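Local coordinates for protein putative acetyltransferase (Nocardia farcinica, PDB 3D9W) that probably transfers the acetyl group of acetyl-CoA to arylamines, by way of an acetylated enzyme intermediate, at residues Y81-A86 / P116-L121; V137-G142 / D189-T194. All blocks are in the same frame, centred on the assembly; numbering follows the deposited sequence.

Contact 1 (Y81-A86 / P116-L121)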
loop_
_atom_site.group_PDB
_atom_site.type_symbol
_atom_site.label_atom_id
_atom_site.label_comp_id
_atom_site.label_asym_id
_atom_site.label_seq_id
_atom_site.Cartn_x
_atom_site.Cartn_y
_atom_site.Cartn_z
ATOM N N TYR A 81 3.455 3.880 -3.962
ATOM C CA TYR A 81 2.202 3.147 -3.963
ATOM C C TYR A 81 2.428 1.683 -3.590
ATOM O O TYR A 81 3.492 1.335 -3.083
ATOM C CB TYR A 81 1.454 3.301 -5.302
ATOM C CG TYR A 81 2.261 3.104 -6.550
ATOM C CD1 TYR A 81 3.034 1.960 -6.728
ATOM C CD2 TYR A 81 2.212 4.044 -7.585
ATOM C CE1 TYR A 81 3.736 1.751 -7.899
ATOM C CE2 TYR A 81 2.907 3.847 -8.765
ATOM C CZ TYR A 81 3.668 2.699 -8.918
ATOM O OH TYR A 81 4.355 2.485 -10.096
ATOM N N CYS A 82 1.437 0.831 -3.836
ATOM C CA CYS A 82 1.524 -0.579 -3.469
ATOM C C CYS A 82 2.865 -1.296 -3.676
ATOM O O CYS A 82 3.471 -1.769 -2.717
ATOM C CB CYS A 82 0.411 -1.364 -4.163
ATOM S SG CYS A 82 0.565 -1.512 -5.967
ATOM N N TYR A 83 3.332 -1.384 -4.914
ATOM C CA TYR A 83 4.590 -2.073 -5.197
ATOM C C TYR A 83 5.788 -1.504 -4.435
ATOM O O TYR A 83 6.573 -2.243 -3.851
ATOM C CB TYR A 83 4.873 -2.044 -6.700
ATOM C CG TYR A 83 3.895 -2.848 -7.542
ATOM C CD1 TYR A 83 3.877 -4.239 -7.485
ATOM C CD2 TYR A 83 2.990 -2.214 -8.394
ATOM C CE1 TYR A 83 2.985 -4.982 -8.255
ATOM C CE2 TYR A 83 2.092 -2.944 -9.167
ATOM C CZ TYR A 83 2.098 -4.329 -9.091
ATOM O OH TYR A 83 1.228 -5.065 -9.852
ATOM N N GLU A 84 5.931 -0.189 -4.454
ATOM C CA GLU A 84 7.035 0.451 -3.762
ATOM C C GLU A 84 6.979 0.091 -2.285
ATOM O O GLU A 84 7.973 -0.316 -1.687
ATOM C CB GLU A 84 6.946 1.969 -3.938
ATOM C CG GLU A 84 7.117 2.443 -5.372
ATOM C CD GLU A 84 6.700 3.890 -5.567
ATOM O OE1 GLU A 84 5.486 4.169 -5.528
ATOM O OE2 GLU A 84 7.582 4.753 -5.759
ATOM N N ASN A 85 5.797 0.238 -1.704
ATOM C CA ASN A 85 5.591 -0.061 -0.297
ATOM C C ASN A 85 5.802 -1.526 0.054
ATOM O O ASN A 85 6.517 -1.842 1.001
ATOM C CB ASN A 85 4.189 0.366 0.125
ATOM C CG ASN A 85 4.178 1.704 0.819
ATOM O OD1 ASN A 85 4.844 1.891 1.826
ATOM N ND2 ASN A 85 3.417 2.639 0.288
ATOM N N ALA A 86 5.181 -2.423 -0.700
ATOM C CA ALA A 86 5.313 -3.845 -0.421
ATOM C C ALA A 86 6.743 -4.337 -0.613
ATOM O O ALA A 86 7.231 -5.168 0.157
ATOM C CB ALA A 86 4.352 -4.642 -1.303
ATOM N N PRO A 116 -7.236 -5.066 -13.476
ATOM C CA PRO A 116 -5.917 -5.697 -13.491
ATOM C C PRO A 116 -5.469 -6.217 -12.133
ATOM O O PRO A 116 -5.819 -5.649 -11.102
ATOM C CB PRO A 116 -5.011 -4.573 -13.968
ATOM C CG PRO A 116 -5.906 -3.736 -14.784
ATOM C CD PRO A 116 -7.155 -3.688 -13.978
ATOM N N ALA A 117 -4.692 -7.295 -12.134
ATOM C CA ALA A 117 -4.160 -7.831 -10.884
ATOM C C ALA A 117 -2.821 -7.114 -10.717
ATOM O O ALA A 117 -1.772 -7.611 -11.142
ATOM C CB ALA A 117 -3.955 -9.339 -10.980
ATOM N N THR A 118 -2.866 -5.932 -10.106
ATOM C CA THR A 118 -1.671 -5.128 -9.922
ATOM C C THR A 118 -1.535 -4.557 -8.518
ATOM O O THR A 118 -0.910 -3.512 -8.316
ATOM C CB THR A 118 -1.656 -3.980 -10.939
ATOM O OG1 THR A 118 -2.730 -3.079 -10.661
ATOM C CG2 THR A 118 -1.833 -4.522 -12.351
ATOM N N HIS A 119 -2.123 -5.242 -7.542
ATOM C CA HIS A 119 -2.044 -4.781 -6.163
ATOM C C HIS A 119 -1.236 -5.733 -5.272
ATOM O O HIS A 119 -1.725 -6.786 -4.858
ATOM C CB HIS A 119 -3.436 -4.598 -5.577
ATOM C CG HIS A 119 -3.411 -4.124 -4.166
ATOM N ND1 HIS A 119 -2.847 -2.920 -3.804
ATOM C CD2 HIS A 119 -3.789 -4.729 -3.017
ATOM C CE1 HIS A 119 -2.875 -2.805 -2.489
ATOM N NE2 HIS A 119 -3.441 -3.890 -1.988
ATOM N N ALA A 120 -0.005 -5.333 -4.966
ATOM C CA ALA A 120 0.898 -6.137 -4.160
ATOM C C ALA A 120 0.366 -6.513 -2.782
ATOM O O ALA A 120 -0.095 -5.661 -2.018
ATOM C CB ALA A 120 2.225 -5.416 -4.024
ATOM N N LEU A 121 0.433 -7.802 -2.473
ATOM C CA LEU A 121 -0.014 -8.312 -1.182
ATOM C C LEU A 121 1.048 -9.260 -0.674
ATOM O O LEU A 121 1.765 -9.869 -1.463
ATOM C CB LEU A 121 -1.348 -9.058 -1.312
ATOM C CG LEU A 121 -2.612 -8.219 -1.563
ATOM C CD1 LEU A 121 -3.813 -9.146 -1.790
ATOM C CD2 LEU A 121 -2.868 -7.268 -0.381
#
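The Y83 ring meets T118 at a slant, and the H119 imidazole is likewise turned obliquely to the CB of C82. Carbonyl O of T118 lies beside the CE2 and CZ atoms of the tyrosine, 3.2 Å from CE2 of Y83, while the phenol end carries OH of Y83 to 3.3 Å from CB of T118. At its inner end the same ring touches A120, with CD1 of Y83 4.0 Å from CB of A120; F203 of helix 200-212 meets the tyrosine ring edge-to-face. The torsion of Y83 (chi1 -67°, CG anti to the carbonyl carbon) swings the ring toward the strand, with its OH end at T118. One helical turn on, A86 and A120 pack methyl to methyl, CB to CB, at 3.5 Å, and these small side chains let helix 82-86 run within 7.5 Å of strand 117-121, their axes 21° from parallel. Between the tyrosine and the imidazole sits C82. Its thiol, turned in between the backbone N and the carbonyl carbon (chi1 68°), brings SG to 3.4 Å from O of T118. CB of C82 lies 3.6 Å from ND1 of H119, so the cysteine approaches the ring from its ND1 side, and SG of C82 is 4.3 Å from the same ND1 of H119. NE2 of the imidazole is hydrogen-bonded to OD1 of D136. The strand is irregular here: T118 and H119 both face G105 in a classic beta bulge. A cysteine in the first turn of a buried helix, a histidine on the neighbouring strand and an aspartate behind it are consistent with the Cys-His-Asp triad of arylamine N-acetyltransferases, and this placement of Cys on a helix and His on a sheet is that of the papain-like clan to which the family belongs.

Contact 2 (V137-G142 / D189-T194)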
loop_
_atom_site.group_PDB
_atom_site.type_symbol
_atom_site.label_atom_id
_atom_site.label_comp_id
_atom_site.label_asym_id
_atom_site.label_seq_id
_atom_site.Cartn_x
_atom_site.Cartn_y
_atom_site.Cartn_z
ATOM N N VAL A 137 0.371 -3.626 3.149
ATOM C CA VAL A 137 1.002 -2.399 3.598
ATOM C C VAL A 137 1.114 -1.308 2.544
ATOM O O VAL A 137 1.653 -0.236 2.817
ATOM C CB VAL A 137 2.426 -2.697 4.150
ATOM C CG1 VAL A 137 2.336 -3.535 5.424
ATOM C CG2 VAL A 137 3.253 -3.428 3.091
ATOM N N GLY A 138 0.602 -1.561 1.348
ATOM C CA GLY A 138 0.728 -0.553 0.312
ATOM C C GLY A 138 -0.559 -0.009 -0.274
ATOM O O GLY A 138 -0.516 0.784 -1.221
ATOM N N PHE A 139 -1.702 -0.421 0.279
ATOM C CA PHE A 139 -2.981 0.045 -0.239
ATOM C C PHE A 139 -3.159 1.543 -0.001
ATOM O O PHE A 139 -3.755 2.239 -0.822
ATOM C CB PHE A 139 -4.152 -0.719 0.398
ATOM C CG PHE A 139 -5.482 -0.472 -0.289
ATOM C CD1 PHE A 139 -5.750 -1.018 -1.544
ATOM C CD2 PHE A 139 -6.445 0.347 0.298
ATOM C CE1 PHE A 139 -6.957 -0.752 -2.204
ATOM C CE2 PHE A 139 -7.657 0.622 -0.354
ATOM C CZ PHE A 139 -7.909 0.068 -1.609
ATOM N N GLY A 140 -2.647 2.034 1.125
ATOM C CA GLY A 140 -2.771 3.443 1.428
ATOM C C GLY A 140 -3.807 3.702 2.494
ATOM O O GLY A 140 -3.894 4.807 3.012
ATOM N N ARG A 141 -4.594 2.681 2.817
ATOM C CA ARG A 141 -5.632 2.787 3.832
ATOM C C ARG A 141 -5.561 1.575 4.758
ATOM O O ARG A 141 -6.579 0.970 5.095
ATOM C CB ARG A 141 -7.007 2.853 3.166
ATOM C CG ARG A 141 -8.185 3.105 4.110
ATOM C CD ARG A 141 -9.458 3.235 3.297
ATOM N NE ARG A 141 -10.654 3.522 4.083
ATOM C CZ ARG A 141 -11.247 2.656 4.898
ATOM N NH1 ARG A 141 -10.759 1.429 5.060
ATOM N NH2 ARG A 141 -12.354 3.016 5.528
ATOM N N GLY A 142 -4.350 1.224 5.172
ATOM C CA GLY A 142 -4.188 0.080 6.039
ATOM C C GLY A 142 -4.585 -1.160 5.279
ATOM O O GLY A 142 -4.536 -1.162 4.052
ATOM N N ASP A 189 -16.468 -4.049 -1.257
ATOM C CA ASP A 189 -15.396 -4.965 -1.567
ATOM C C ASP A 189 -14.191 -4.123 -1.990
ATOM O O ASP A 189 -14.240 -3.379 -2.971
ATOM C CB ASP A 189 -15.840 -5.899 -2.690
ATOM C CG ASP A 189 -16.406 -5.147 -3.889
ATOM O OD1 ASP A 189 -15.613 -4.606 -4.692
ATOM O OD2 ASP A 189 -17.648 -5.084 -4.027
ATOM N N ARG A 190 -13.118 -4.210 -1.219
ATOM C CA ARG A 190 -11.931 -3.456 -1.551
ATOM C C ARG A 190 -11.324 -4.114 -2.784
ATOM O O ARG A 190 -11.308 -3.526 -3.862
ATOM C CB ARG A 190 -10.928 -3.466 -0.385
ATOM C CG ARG A 190 -9.647 -2.683 -0.676
ATOM C CD ARG A 190 -8.577 -2.814 0.404
ATOM N NE ARG A 190 -8.843 -1.965 1.561
ATOM C CZ ARG A 190 -7.927 -1.621 2.463
ATOM N NH1 ARG A 190 -6.676 -2.055 2.341
ATOM N NH2 ARG A 190 -8.258 -0.839 3.487
ATOM N N TYR A 191 -10.860 -5.348 -2.633
ATOM C CA TYR A 191 -10.243 -6.060 -3.735
ATOM C C TYR A 191 -10.419 -7.561 -3.637
ATOM O O TYR A 191 -11.012 -8.067 -2.697
ATOM C CB TYR A 191 -8.747 -5.740 -3.770
ATOM C CG TYR A 191 -8.003 -6.007 -2.465
ATOM C CD1 TYR A 191 -7.986 -7.278 -1.882
ATOM C CD2 TYR A 191 -7.311 -4.982 -1.815
ATOM C CE1 TYR A 191 -7.303 -7.513 -0.688
ATOM C CE2 TYR A 191 -6.628 -5.211 -0.625
ATOM C CZ TYR A 191 -6.629 -6.472 -0.068
ATOM O OH TYR A 191 -5.963 -6.680 1.115
ATOM N N THR A 192 -9.893 -8.273 -4.620
ATOM C CA THR A 192 -9.947 -9.724 -4.614
ATOM C C THR A 192 -8.539 -10.229 -4.928
ATOM O O THR A 192 -7.762 -9.533 -5.573
ATOM C CB THR A 192 -10.891 -10.271 -5.693
ATOM O OG1 THR A 192 -10.330 -10.021 -6.992
ATOM C CG2 THR A 192 -12.255 -9.624 -5.587
ATOM N N PHE A 193 -8.202 -11.428 -4.462
ATOM C CA PHE A 193 -6.885 -11.986 -4.751
ATOM C C PHE A 193 -6.857 -13.504 -4.710
ATOM O O PHE A 193 -7.693 -14.135 -4.062
ATOM C CB PHE A 193 -5.825 -11.431 -3.792
ATOM C CG PHE A 193 -5.977 -11.885 -2.369
ATOM C CD1 PHE A 193 -6.825 -11.216 -1.500
ATOM C CD2 PHE A 193 -5.230 -12.948 -1.884
ATOM C CE1 PHE A 193 -6.914 -11.591 -0.169
ATOM C CE2 PHE A 193 -5.311 -13.332 -0.561
ATOM C CZ PHE A 193 -6.152 -12.656 0.302
ATOM N N THR A 194 -5.893 -14.078 -5.419
ATOM C CA THR A 194 -5.723 -15.518 -5.462
ATOM C C THR A 194 -4.504 -15.854 -4.628
ATOM O O THR A 194 -3.830 -14.960 -4.126
ATOM C CB THR A 194 -5.503 -16.034 -6.909
ATOM O OG1 THR A 194 -4.260 -15.542 -7.428
ATOM C CG2 THR A 194 -6.645 -15.591 -7.803
#
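R190 lays its guanidinium flat on the ring of F139, the planes 12° apart and the centres separated by 3.9 Å. The aliphatic part of the arginine shares this face: CD of R190 stands 3.5 Å from the centroid of the F139 ring, nearly on the ring normal, in a CH-pi contact. A bend at chi3 (-79°) folds the guanidinium back over the ring, where two loop carbonyls grip its rim. NH1 of R190 donates to O of G142 at 2.9 Å, almost straight (170°) and in the guanidinium plane; NH2 of R190 reaches O of R141 at 2.9 Å along a more bent path, tilted from that plane. Both donors stand above the planes of their acceptor carbonyls. NE is held by Q181, and NH1 also forms a salt bridge with D136, the aspartate that binds H119. An arginine on strand 188-193 of the large antiparallel sheet, tied to the loop after D136, is consistent with a second-shell place beside the probable triad aspartate. Packing is looser toward Y191, where CD2, at the edge of the Y191 ring, is 4.3 Å from CE1 of F139. At the guanidinium end, NH1 of R141 comes within 3.7 Å of NH2 of R190, two like charges with guanidinium planes nearly perpendicular; the R141 end turns to E243 in a salt bridge. F139 is the partly exposed member of the contact.

How the contacts relate
Both contacts are interior, their centres about 9 Å apart, and both reach the same antiparallel sheet; T118 in contact 1 and F139 in contact 2 are partly exposed. Contact 1 sets a helix against strand 117-125 through small and aromatic groups; contact 2 fixes an irregular loop to strand 188-193 through a charged side chain and backbone carbonyls. They meet directly: CE1 of H119 is 3.5 Å from CD1 of F139, and L121 packs on Y191 and F193. D136 joins their polar networks, bonding H119 with one carboxylate oxygen and R190 with the other. The probable catalytic cysteine and histidine belong to 81-86/116-121, while 137-142/189-194 probably lies in their second shell.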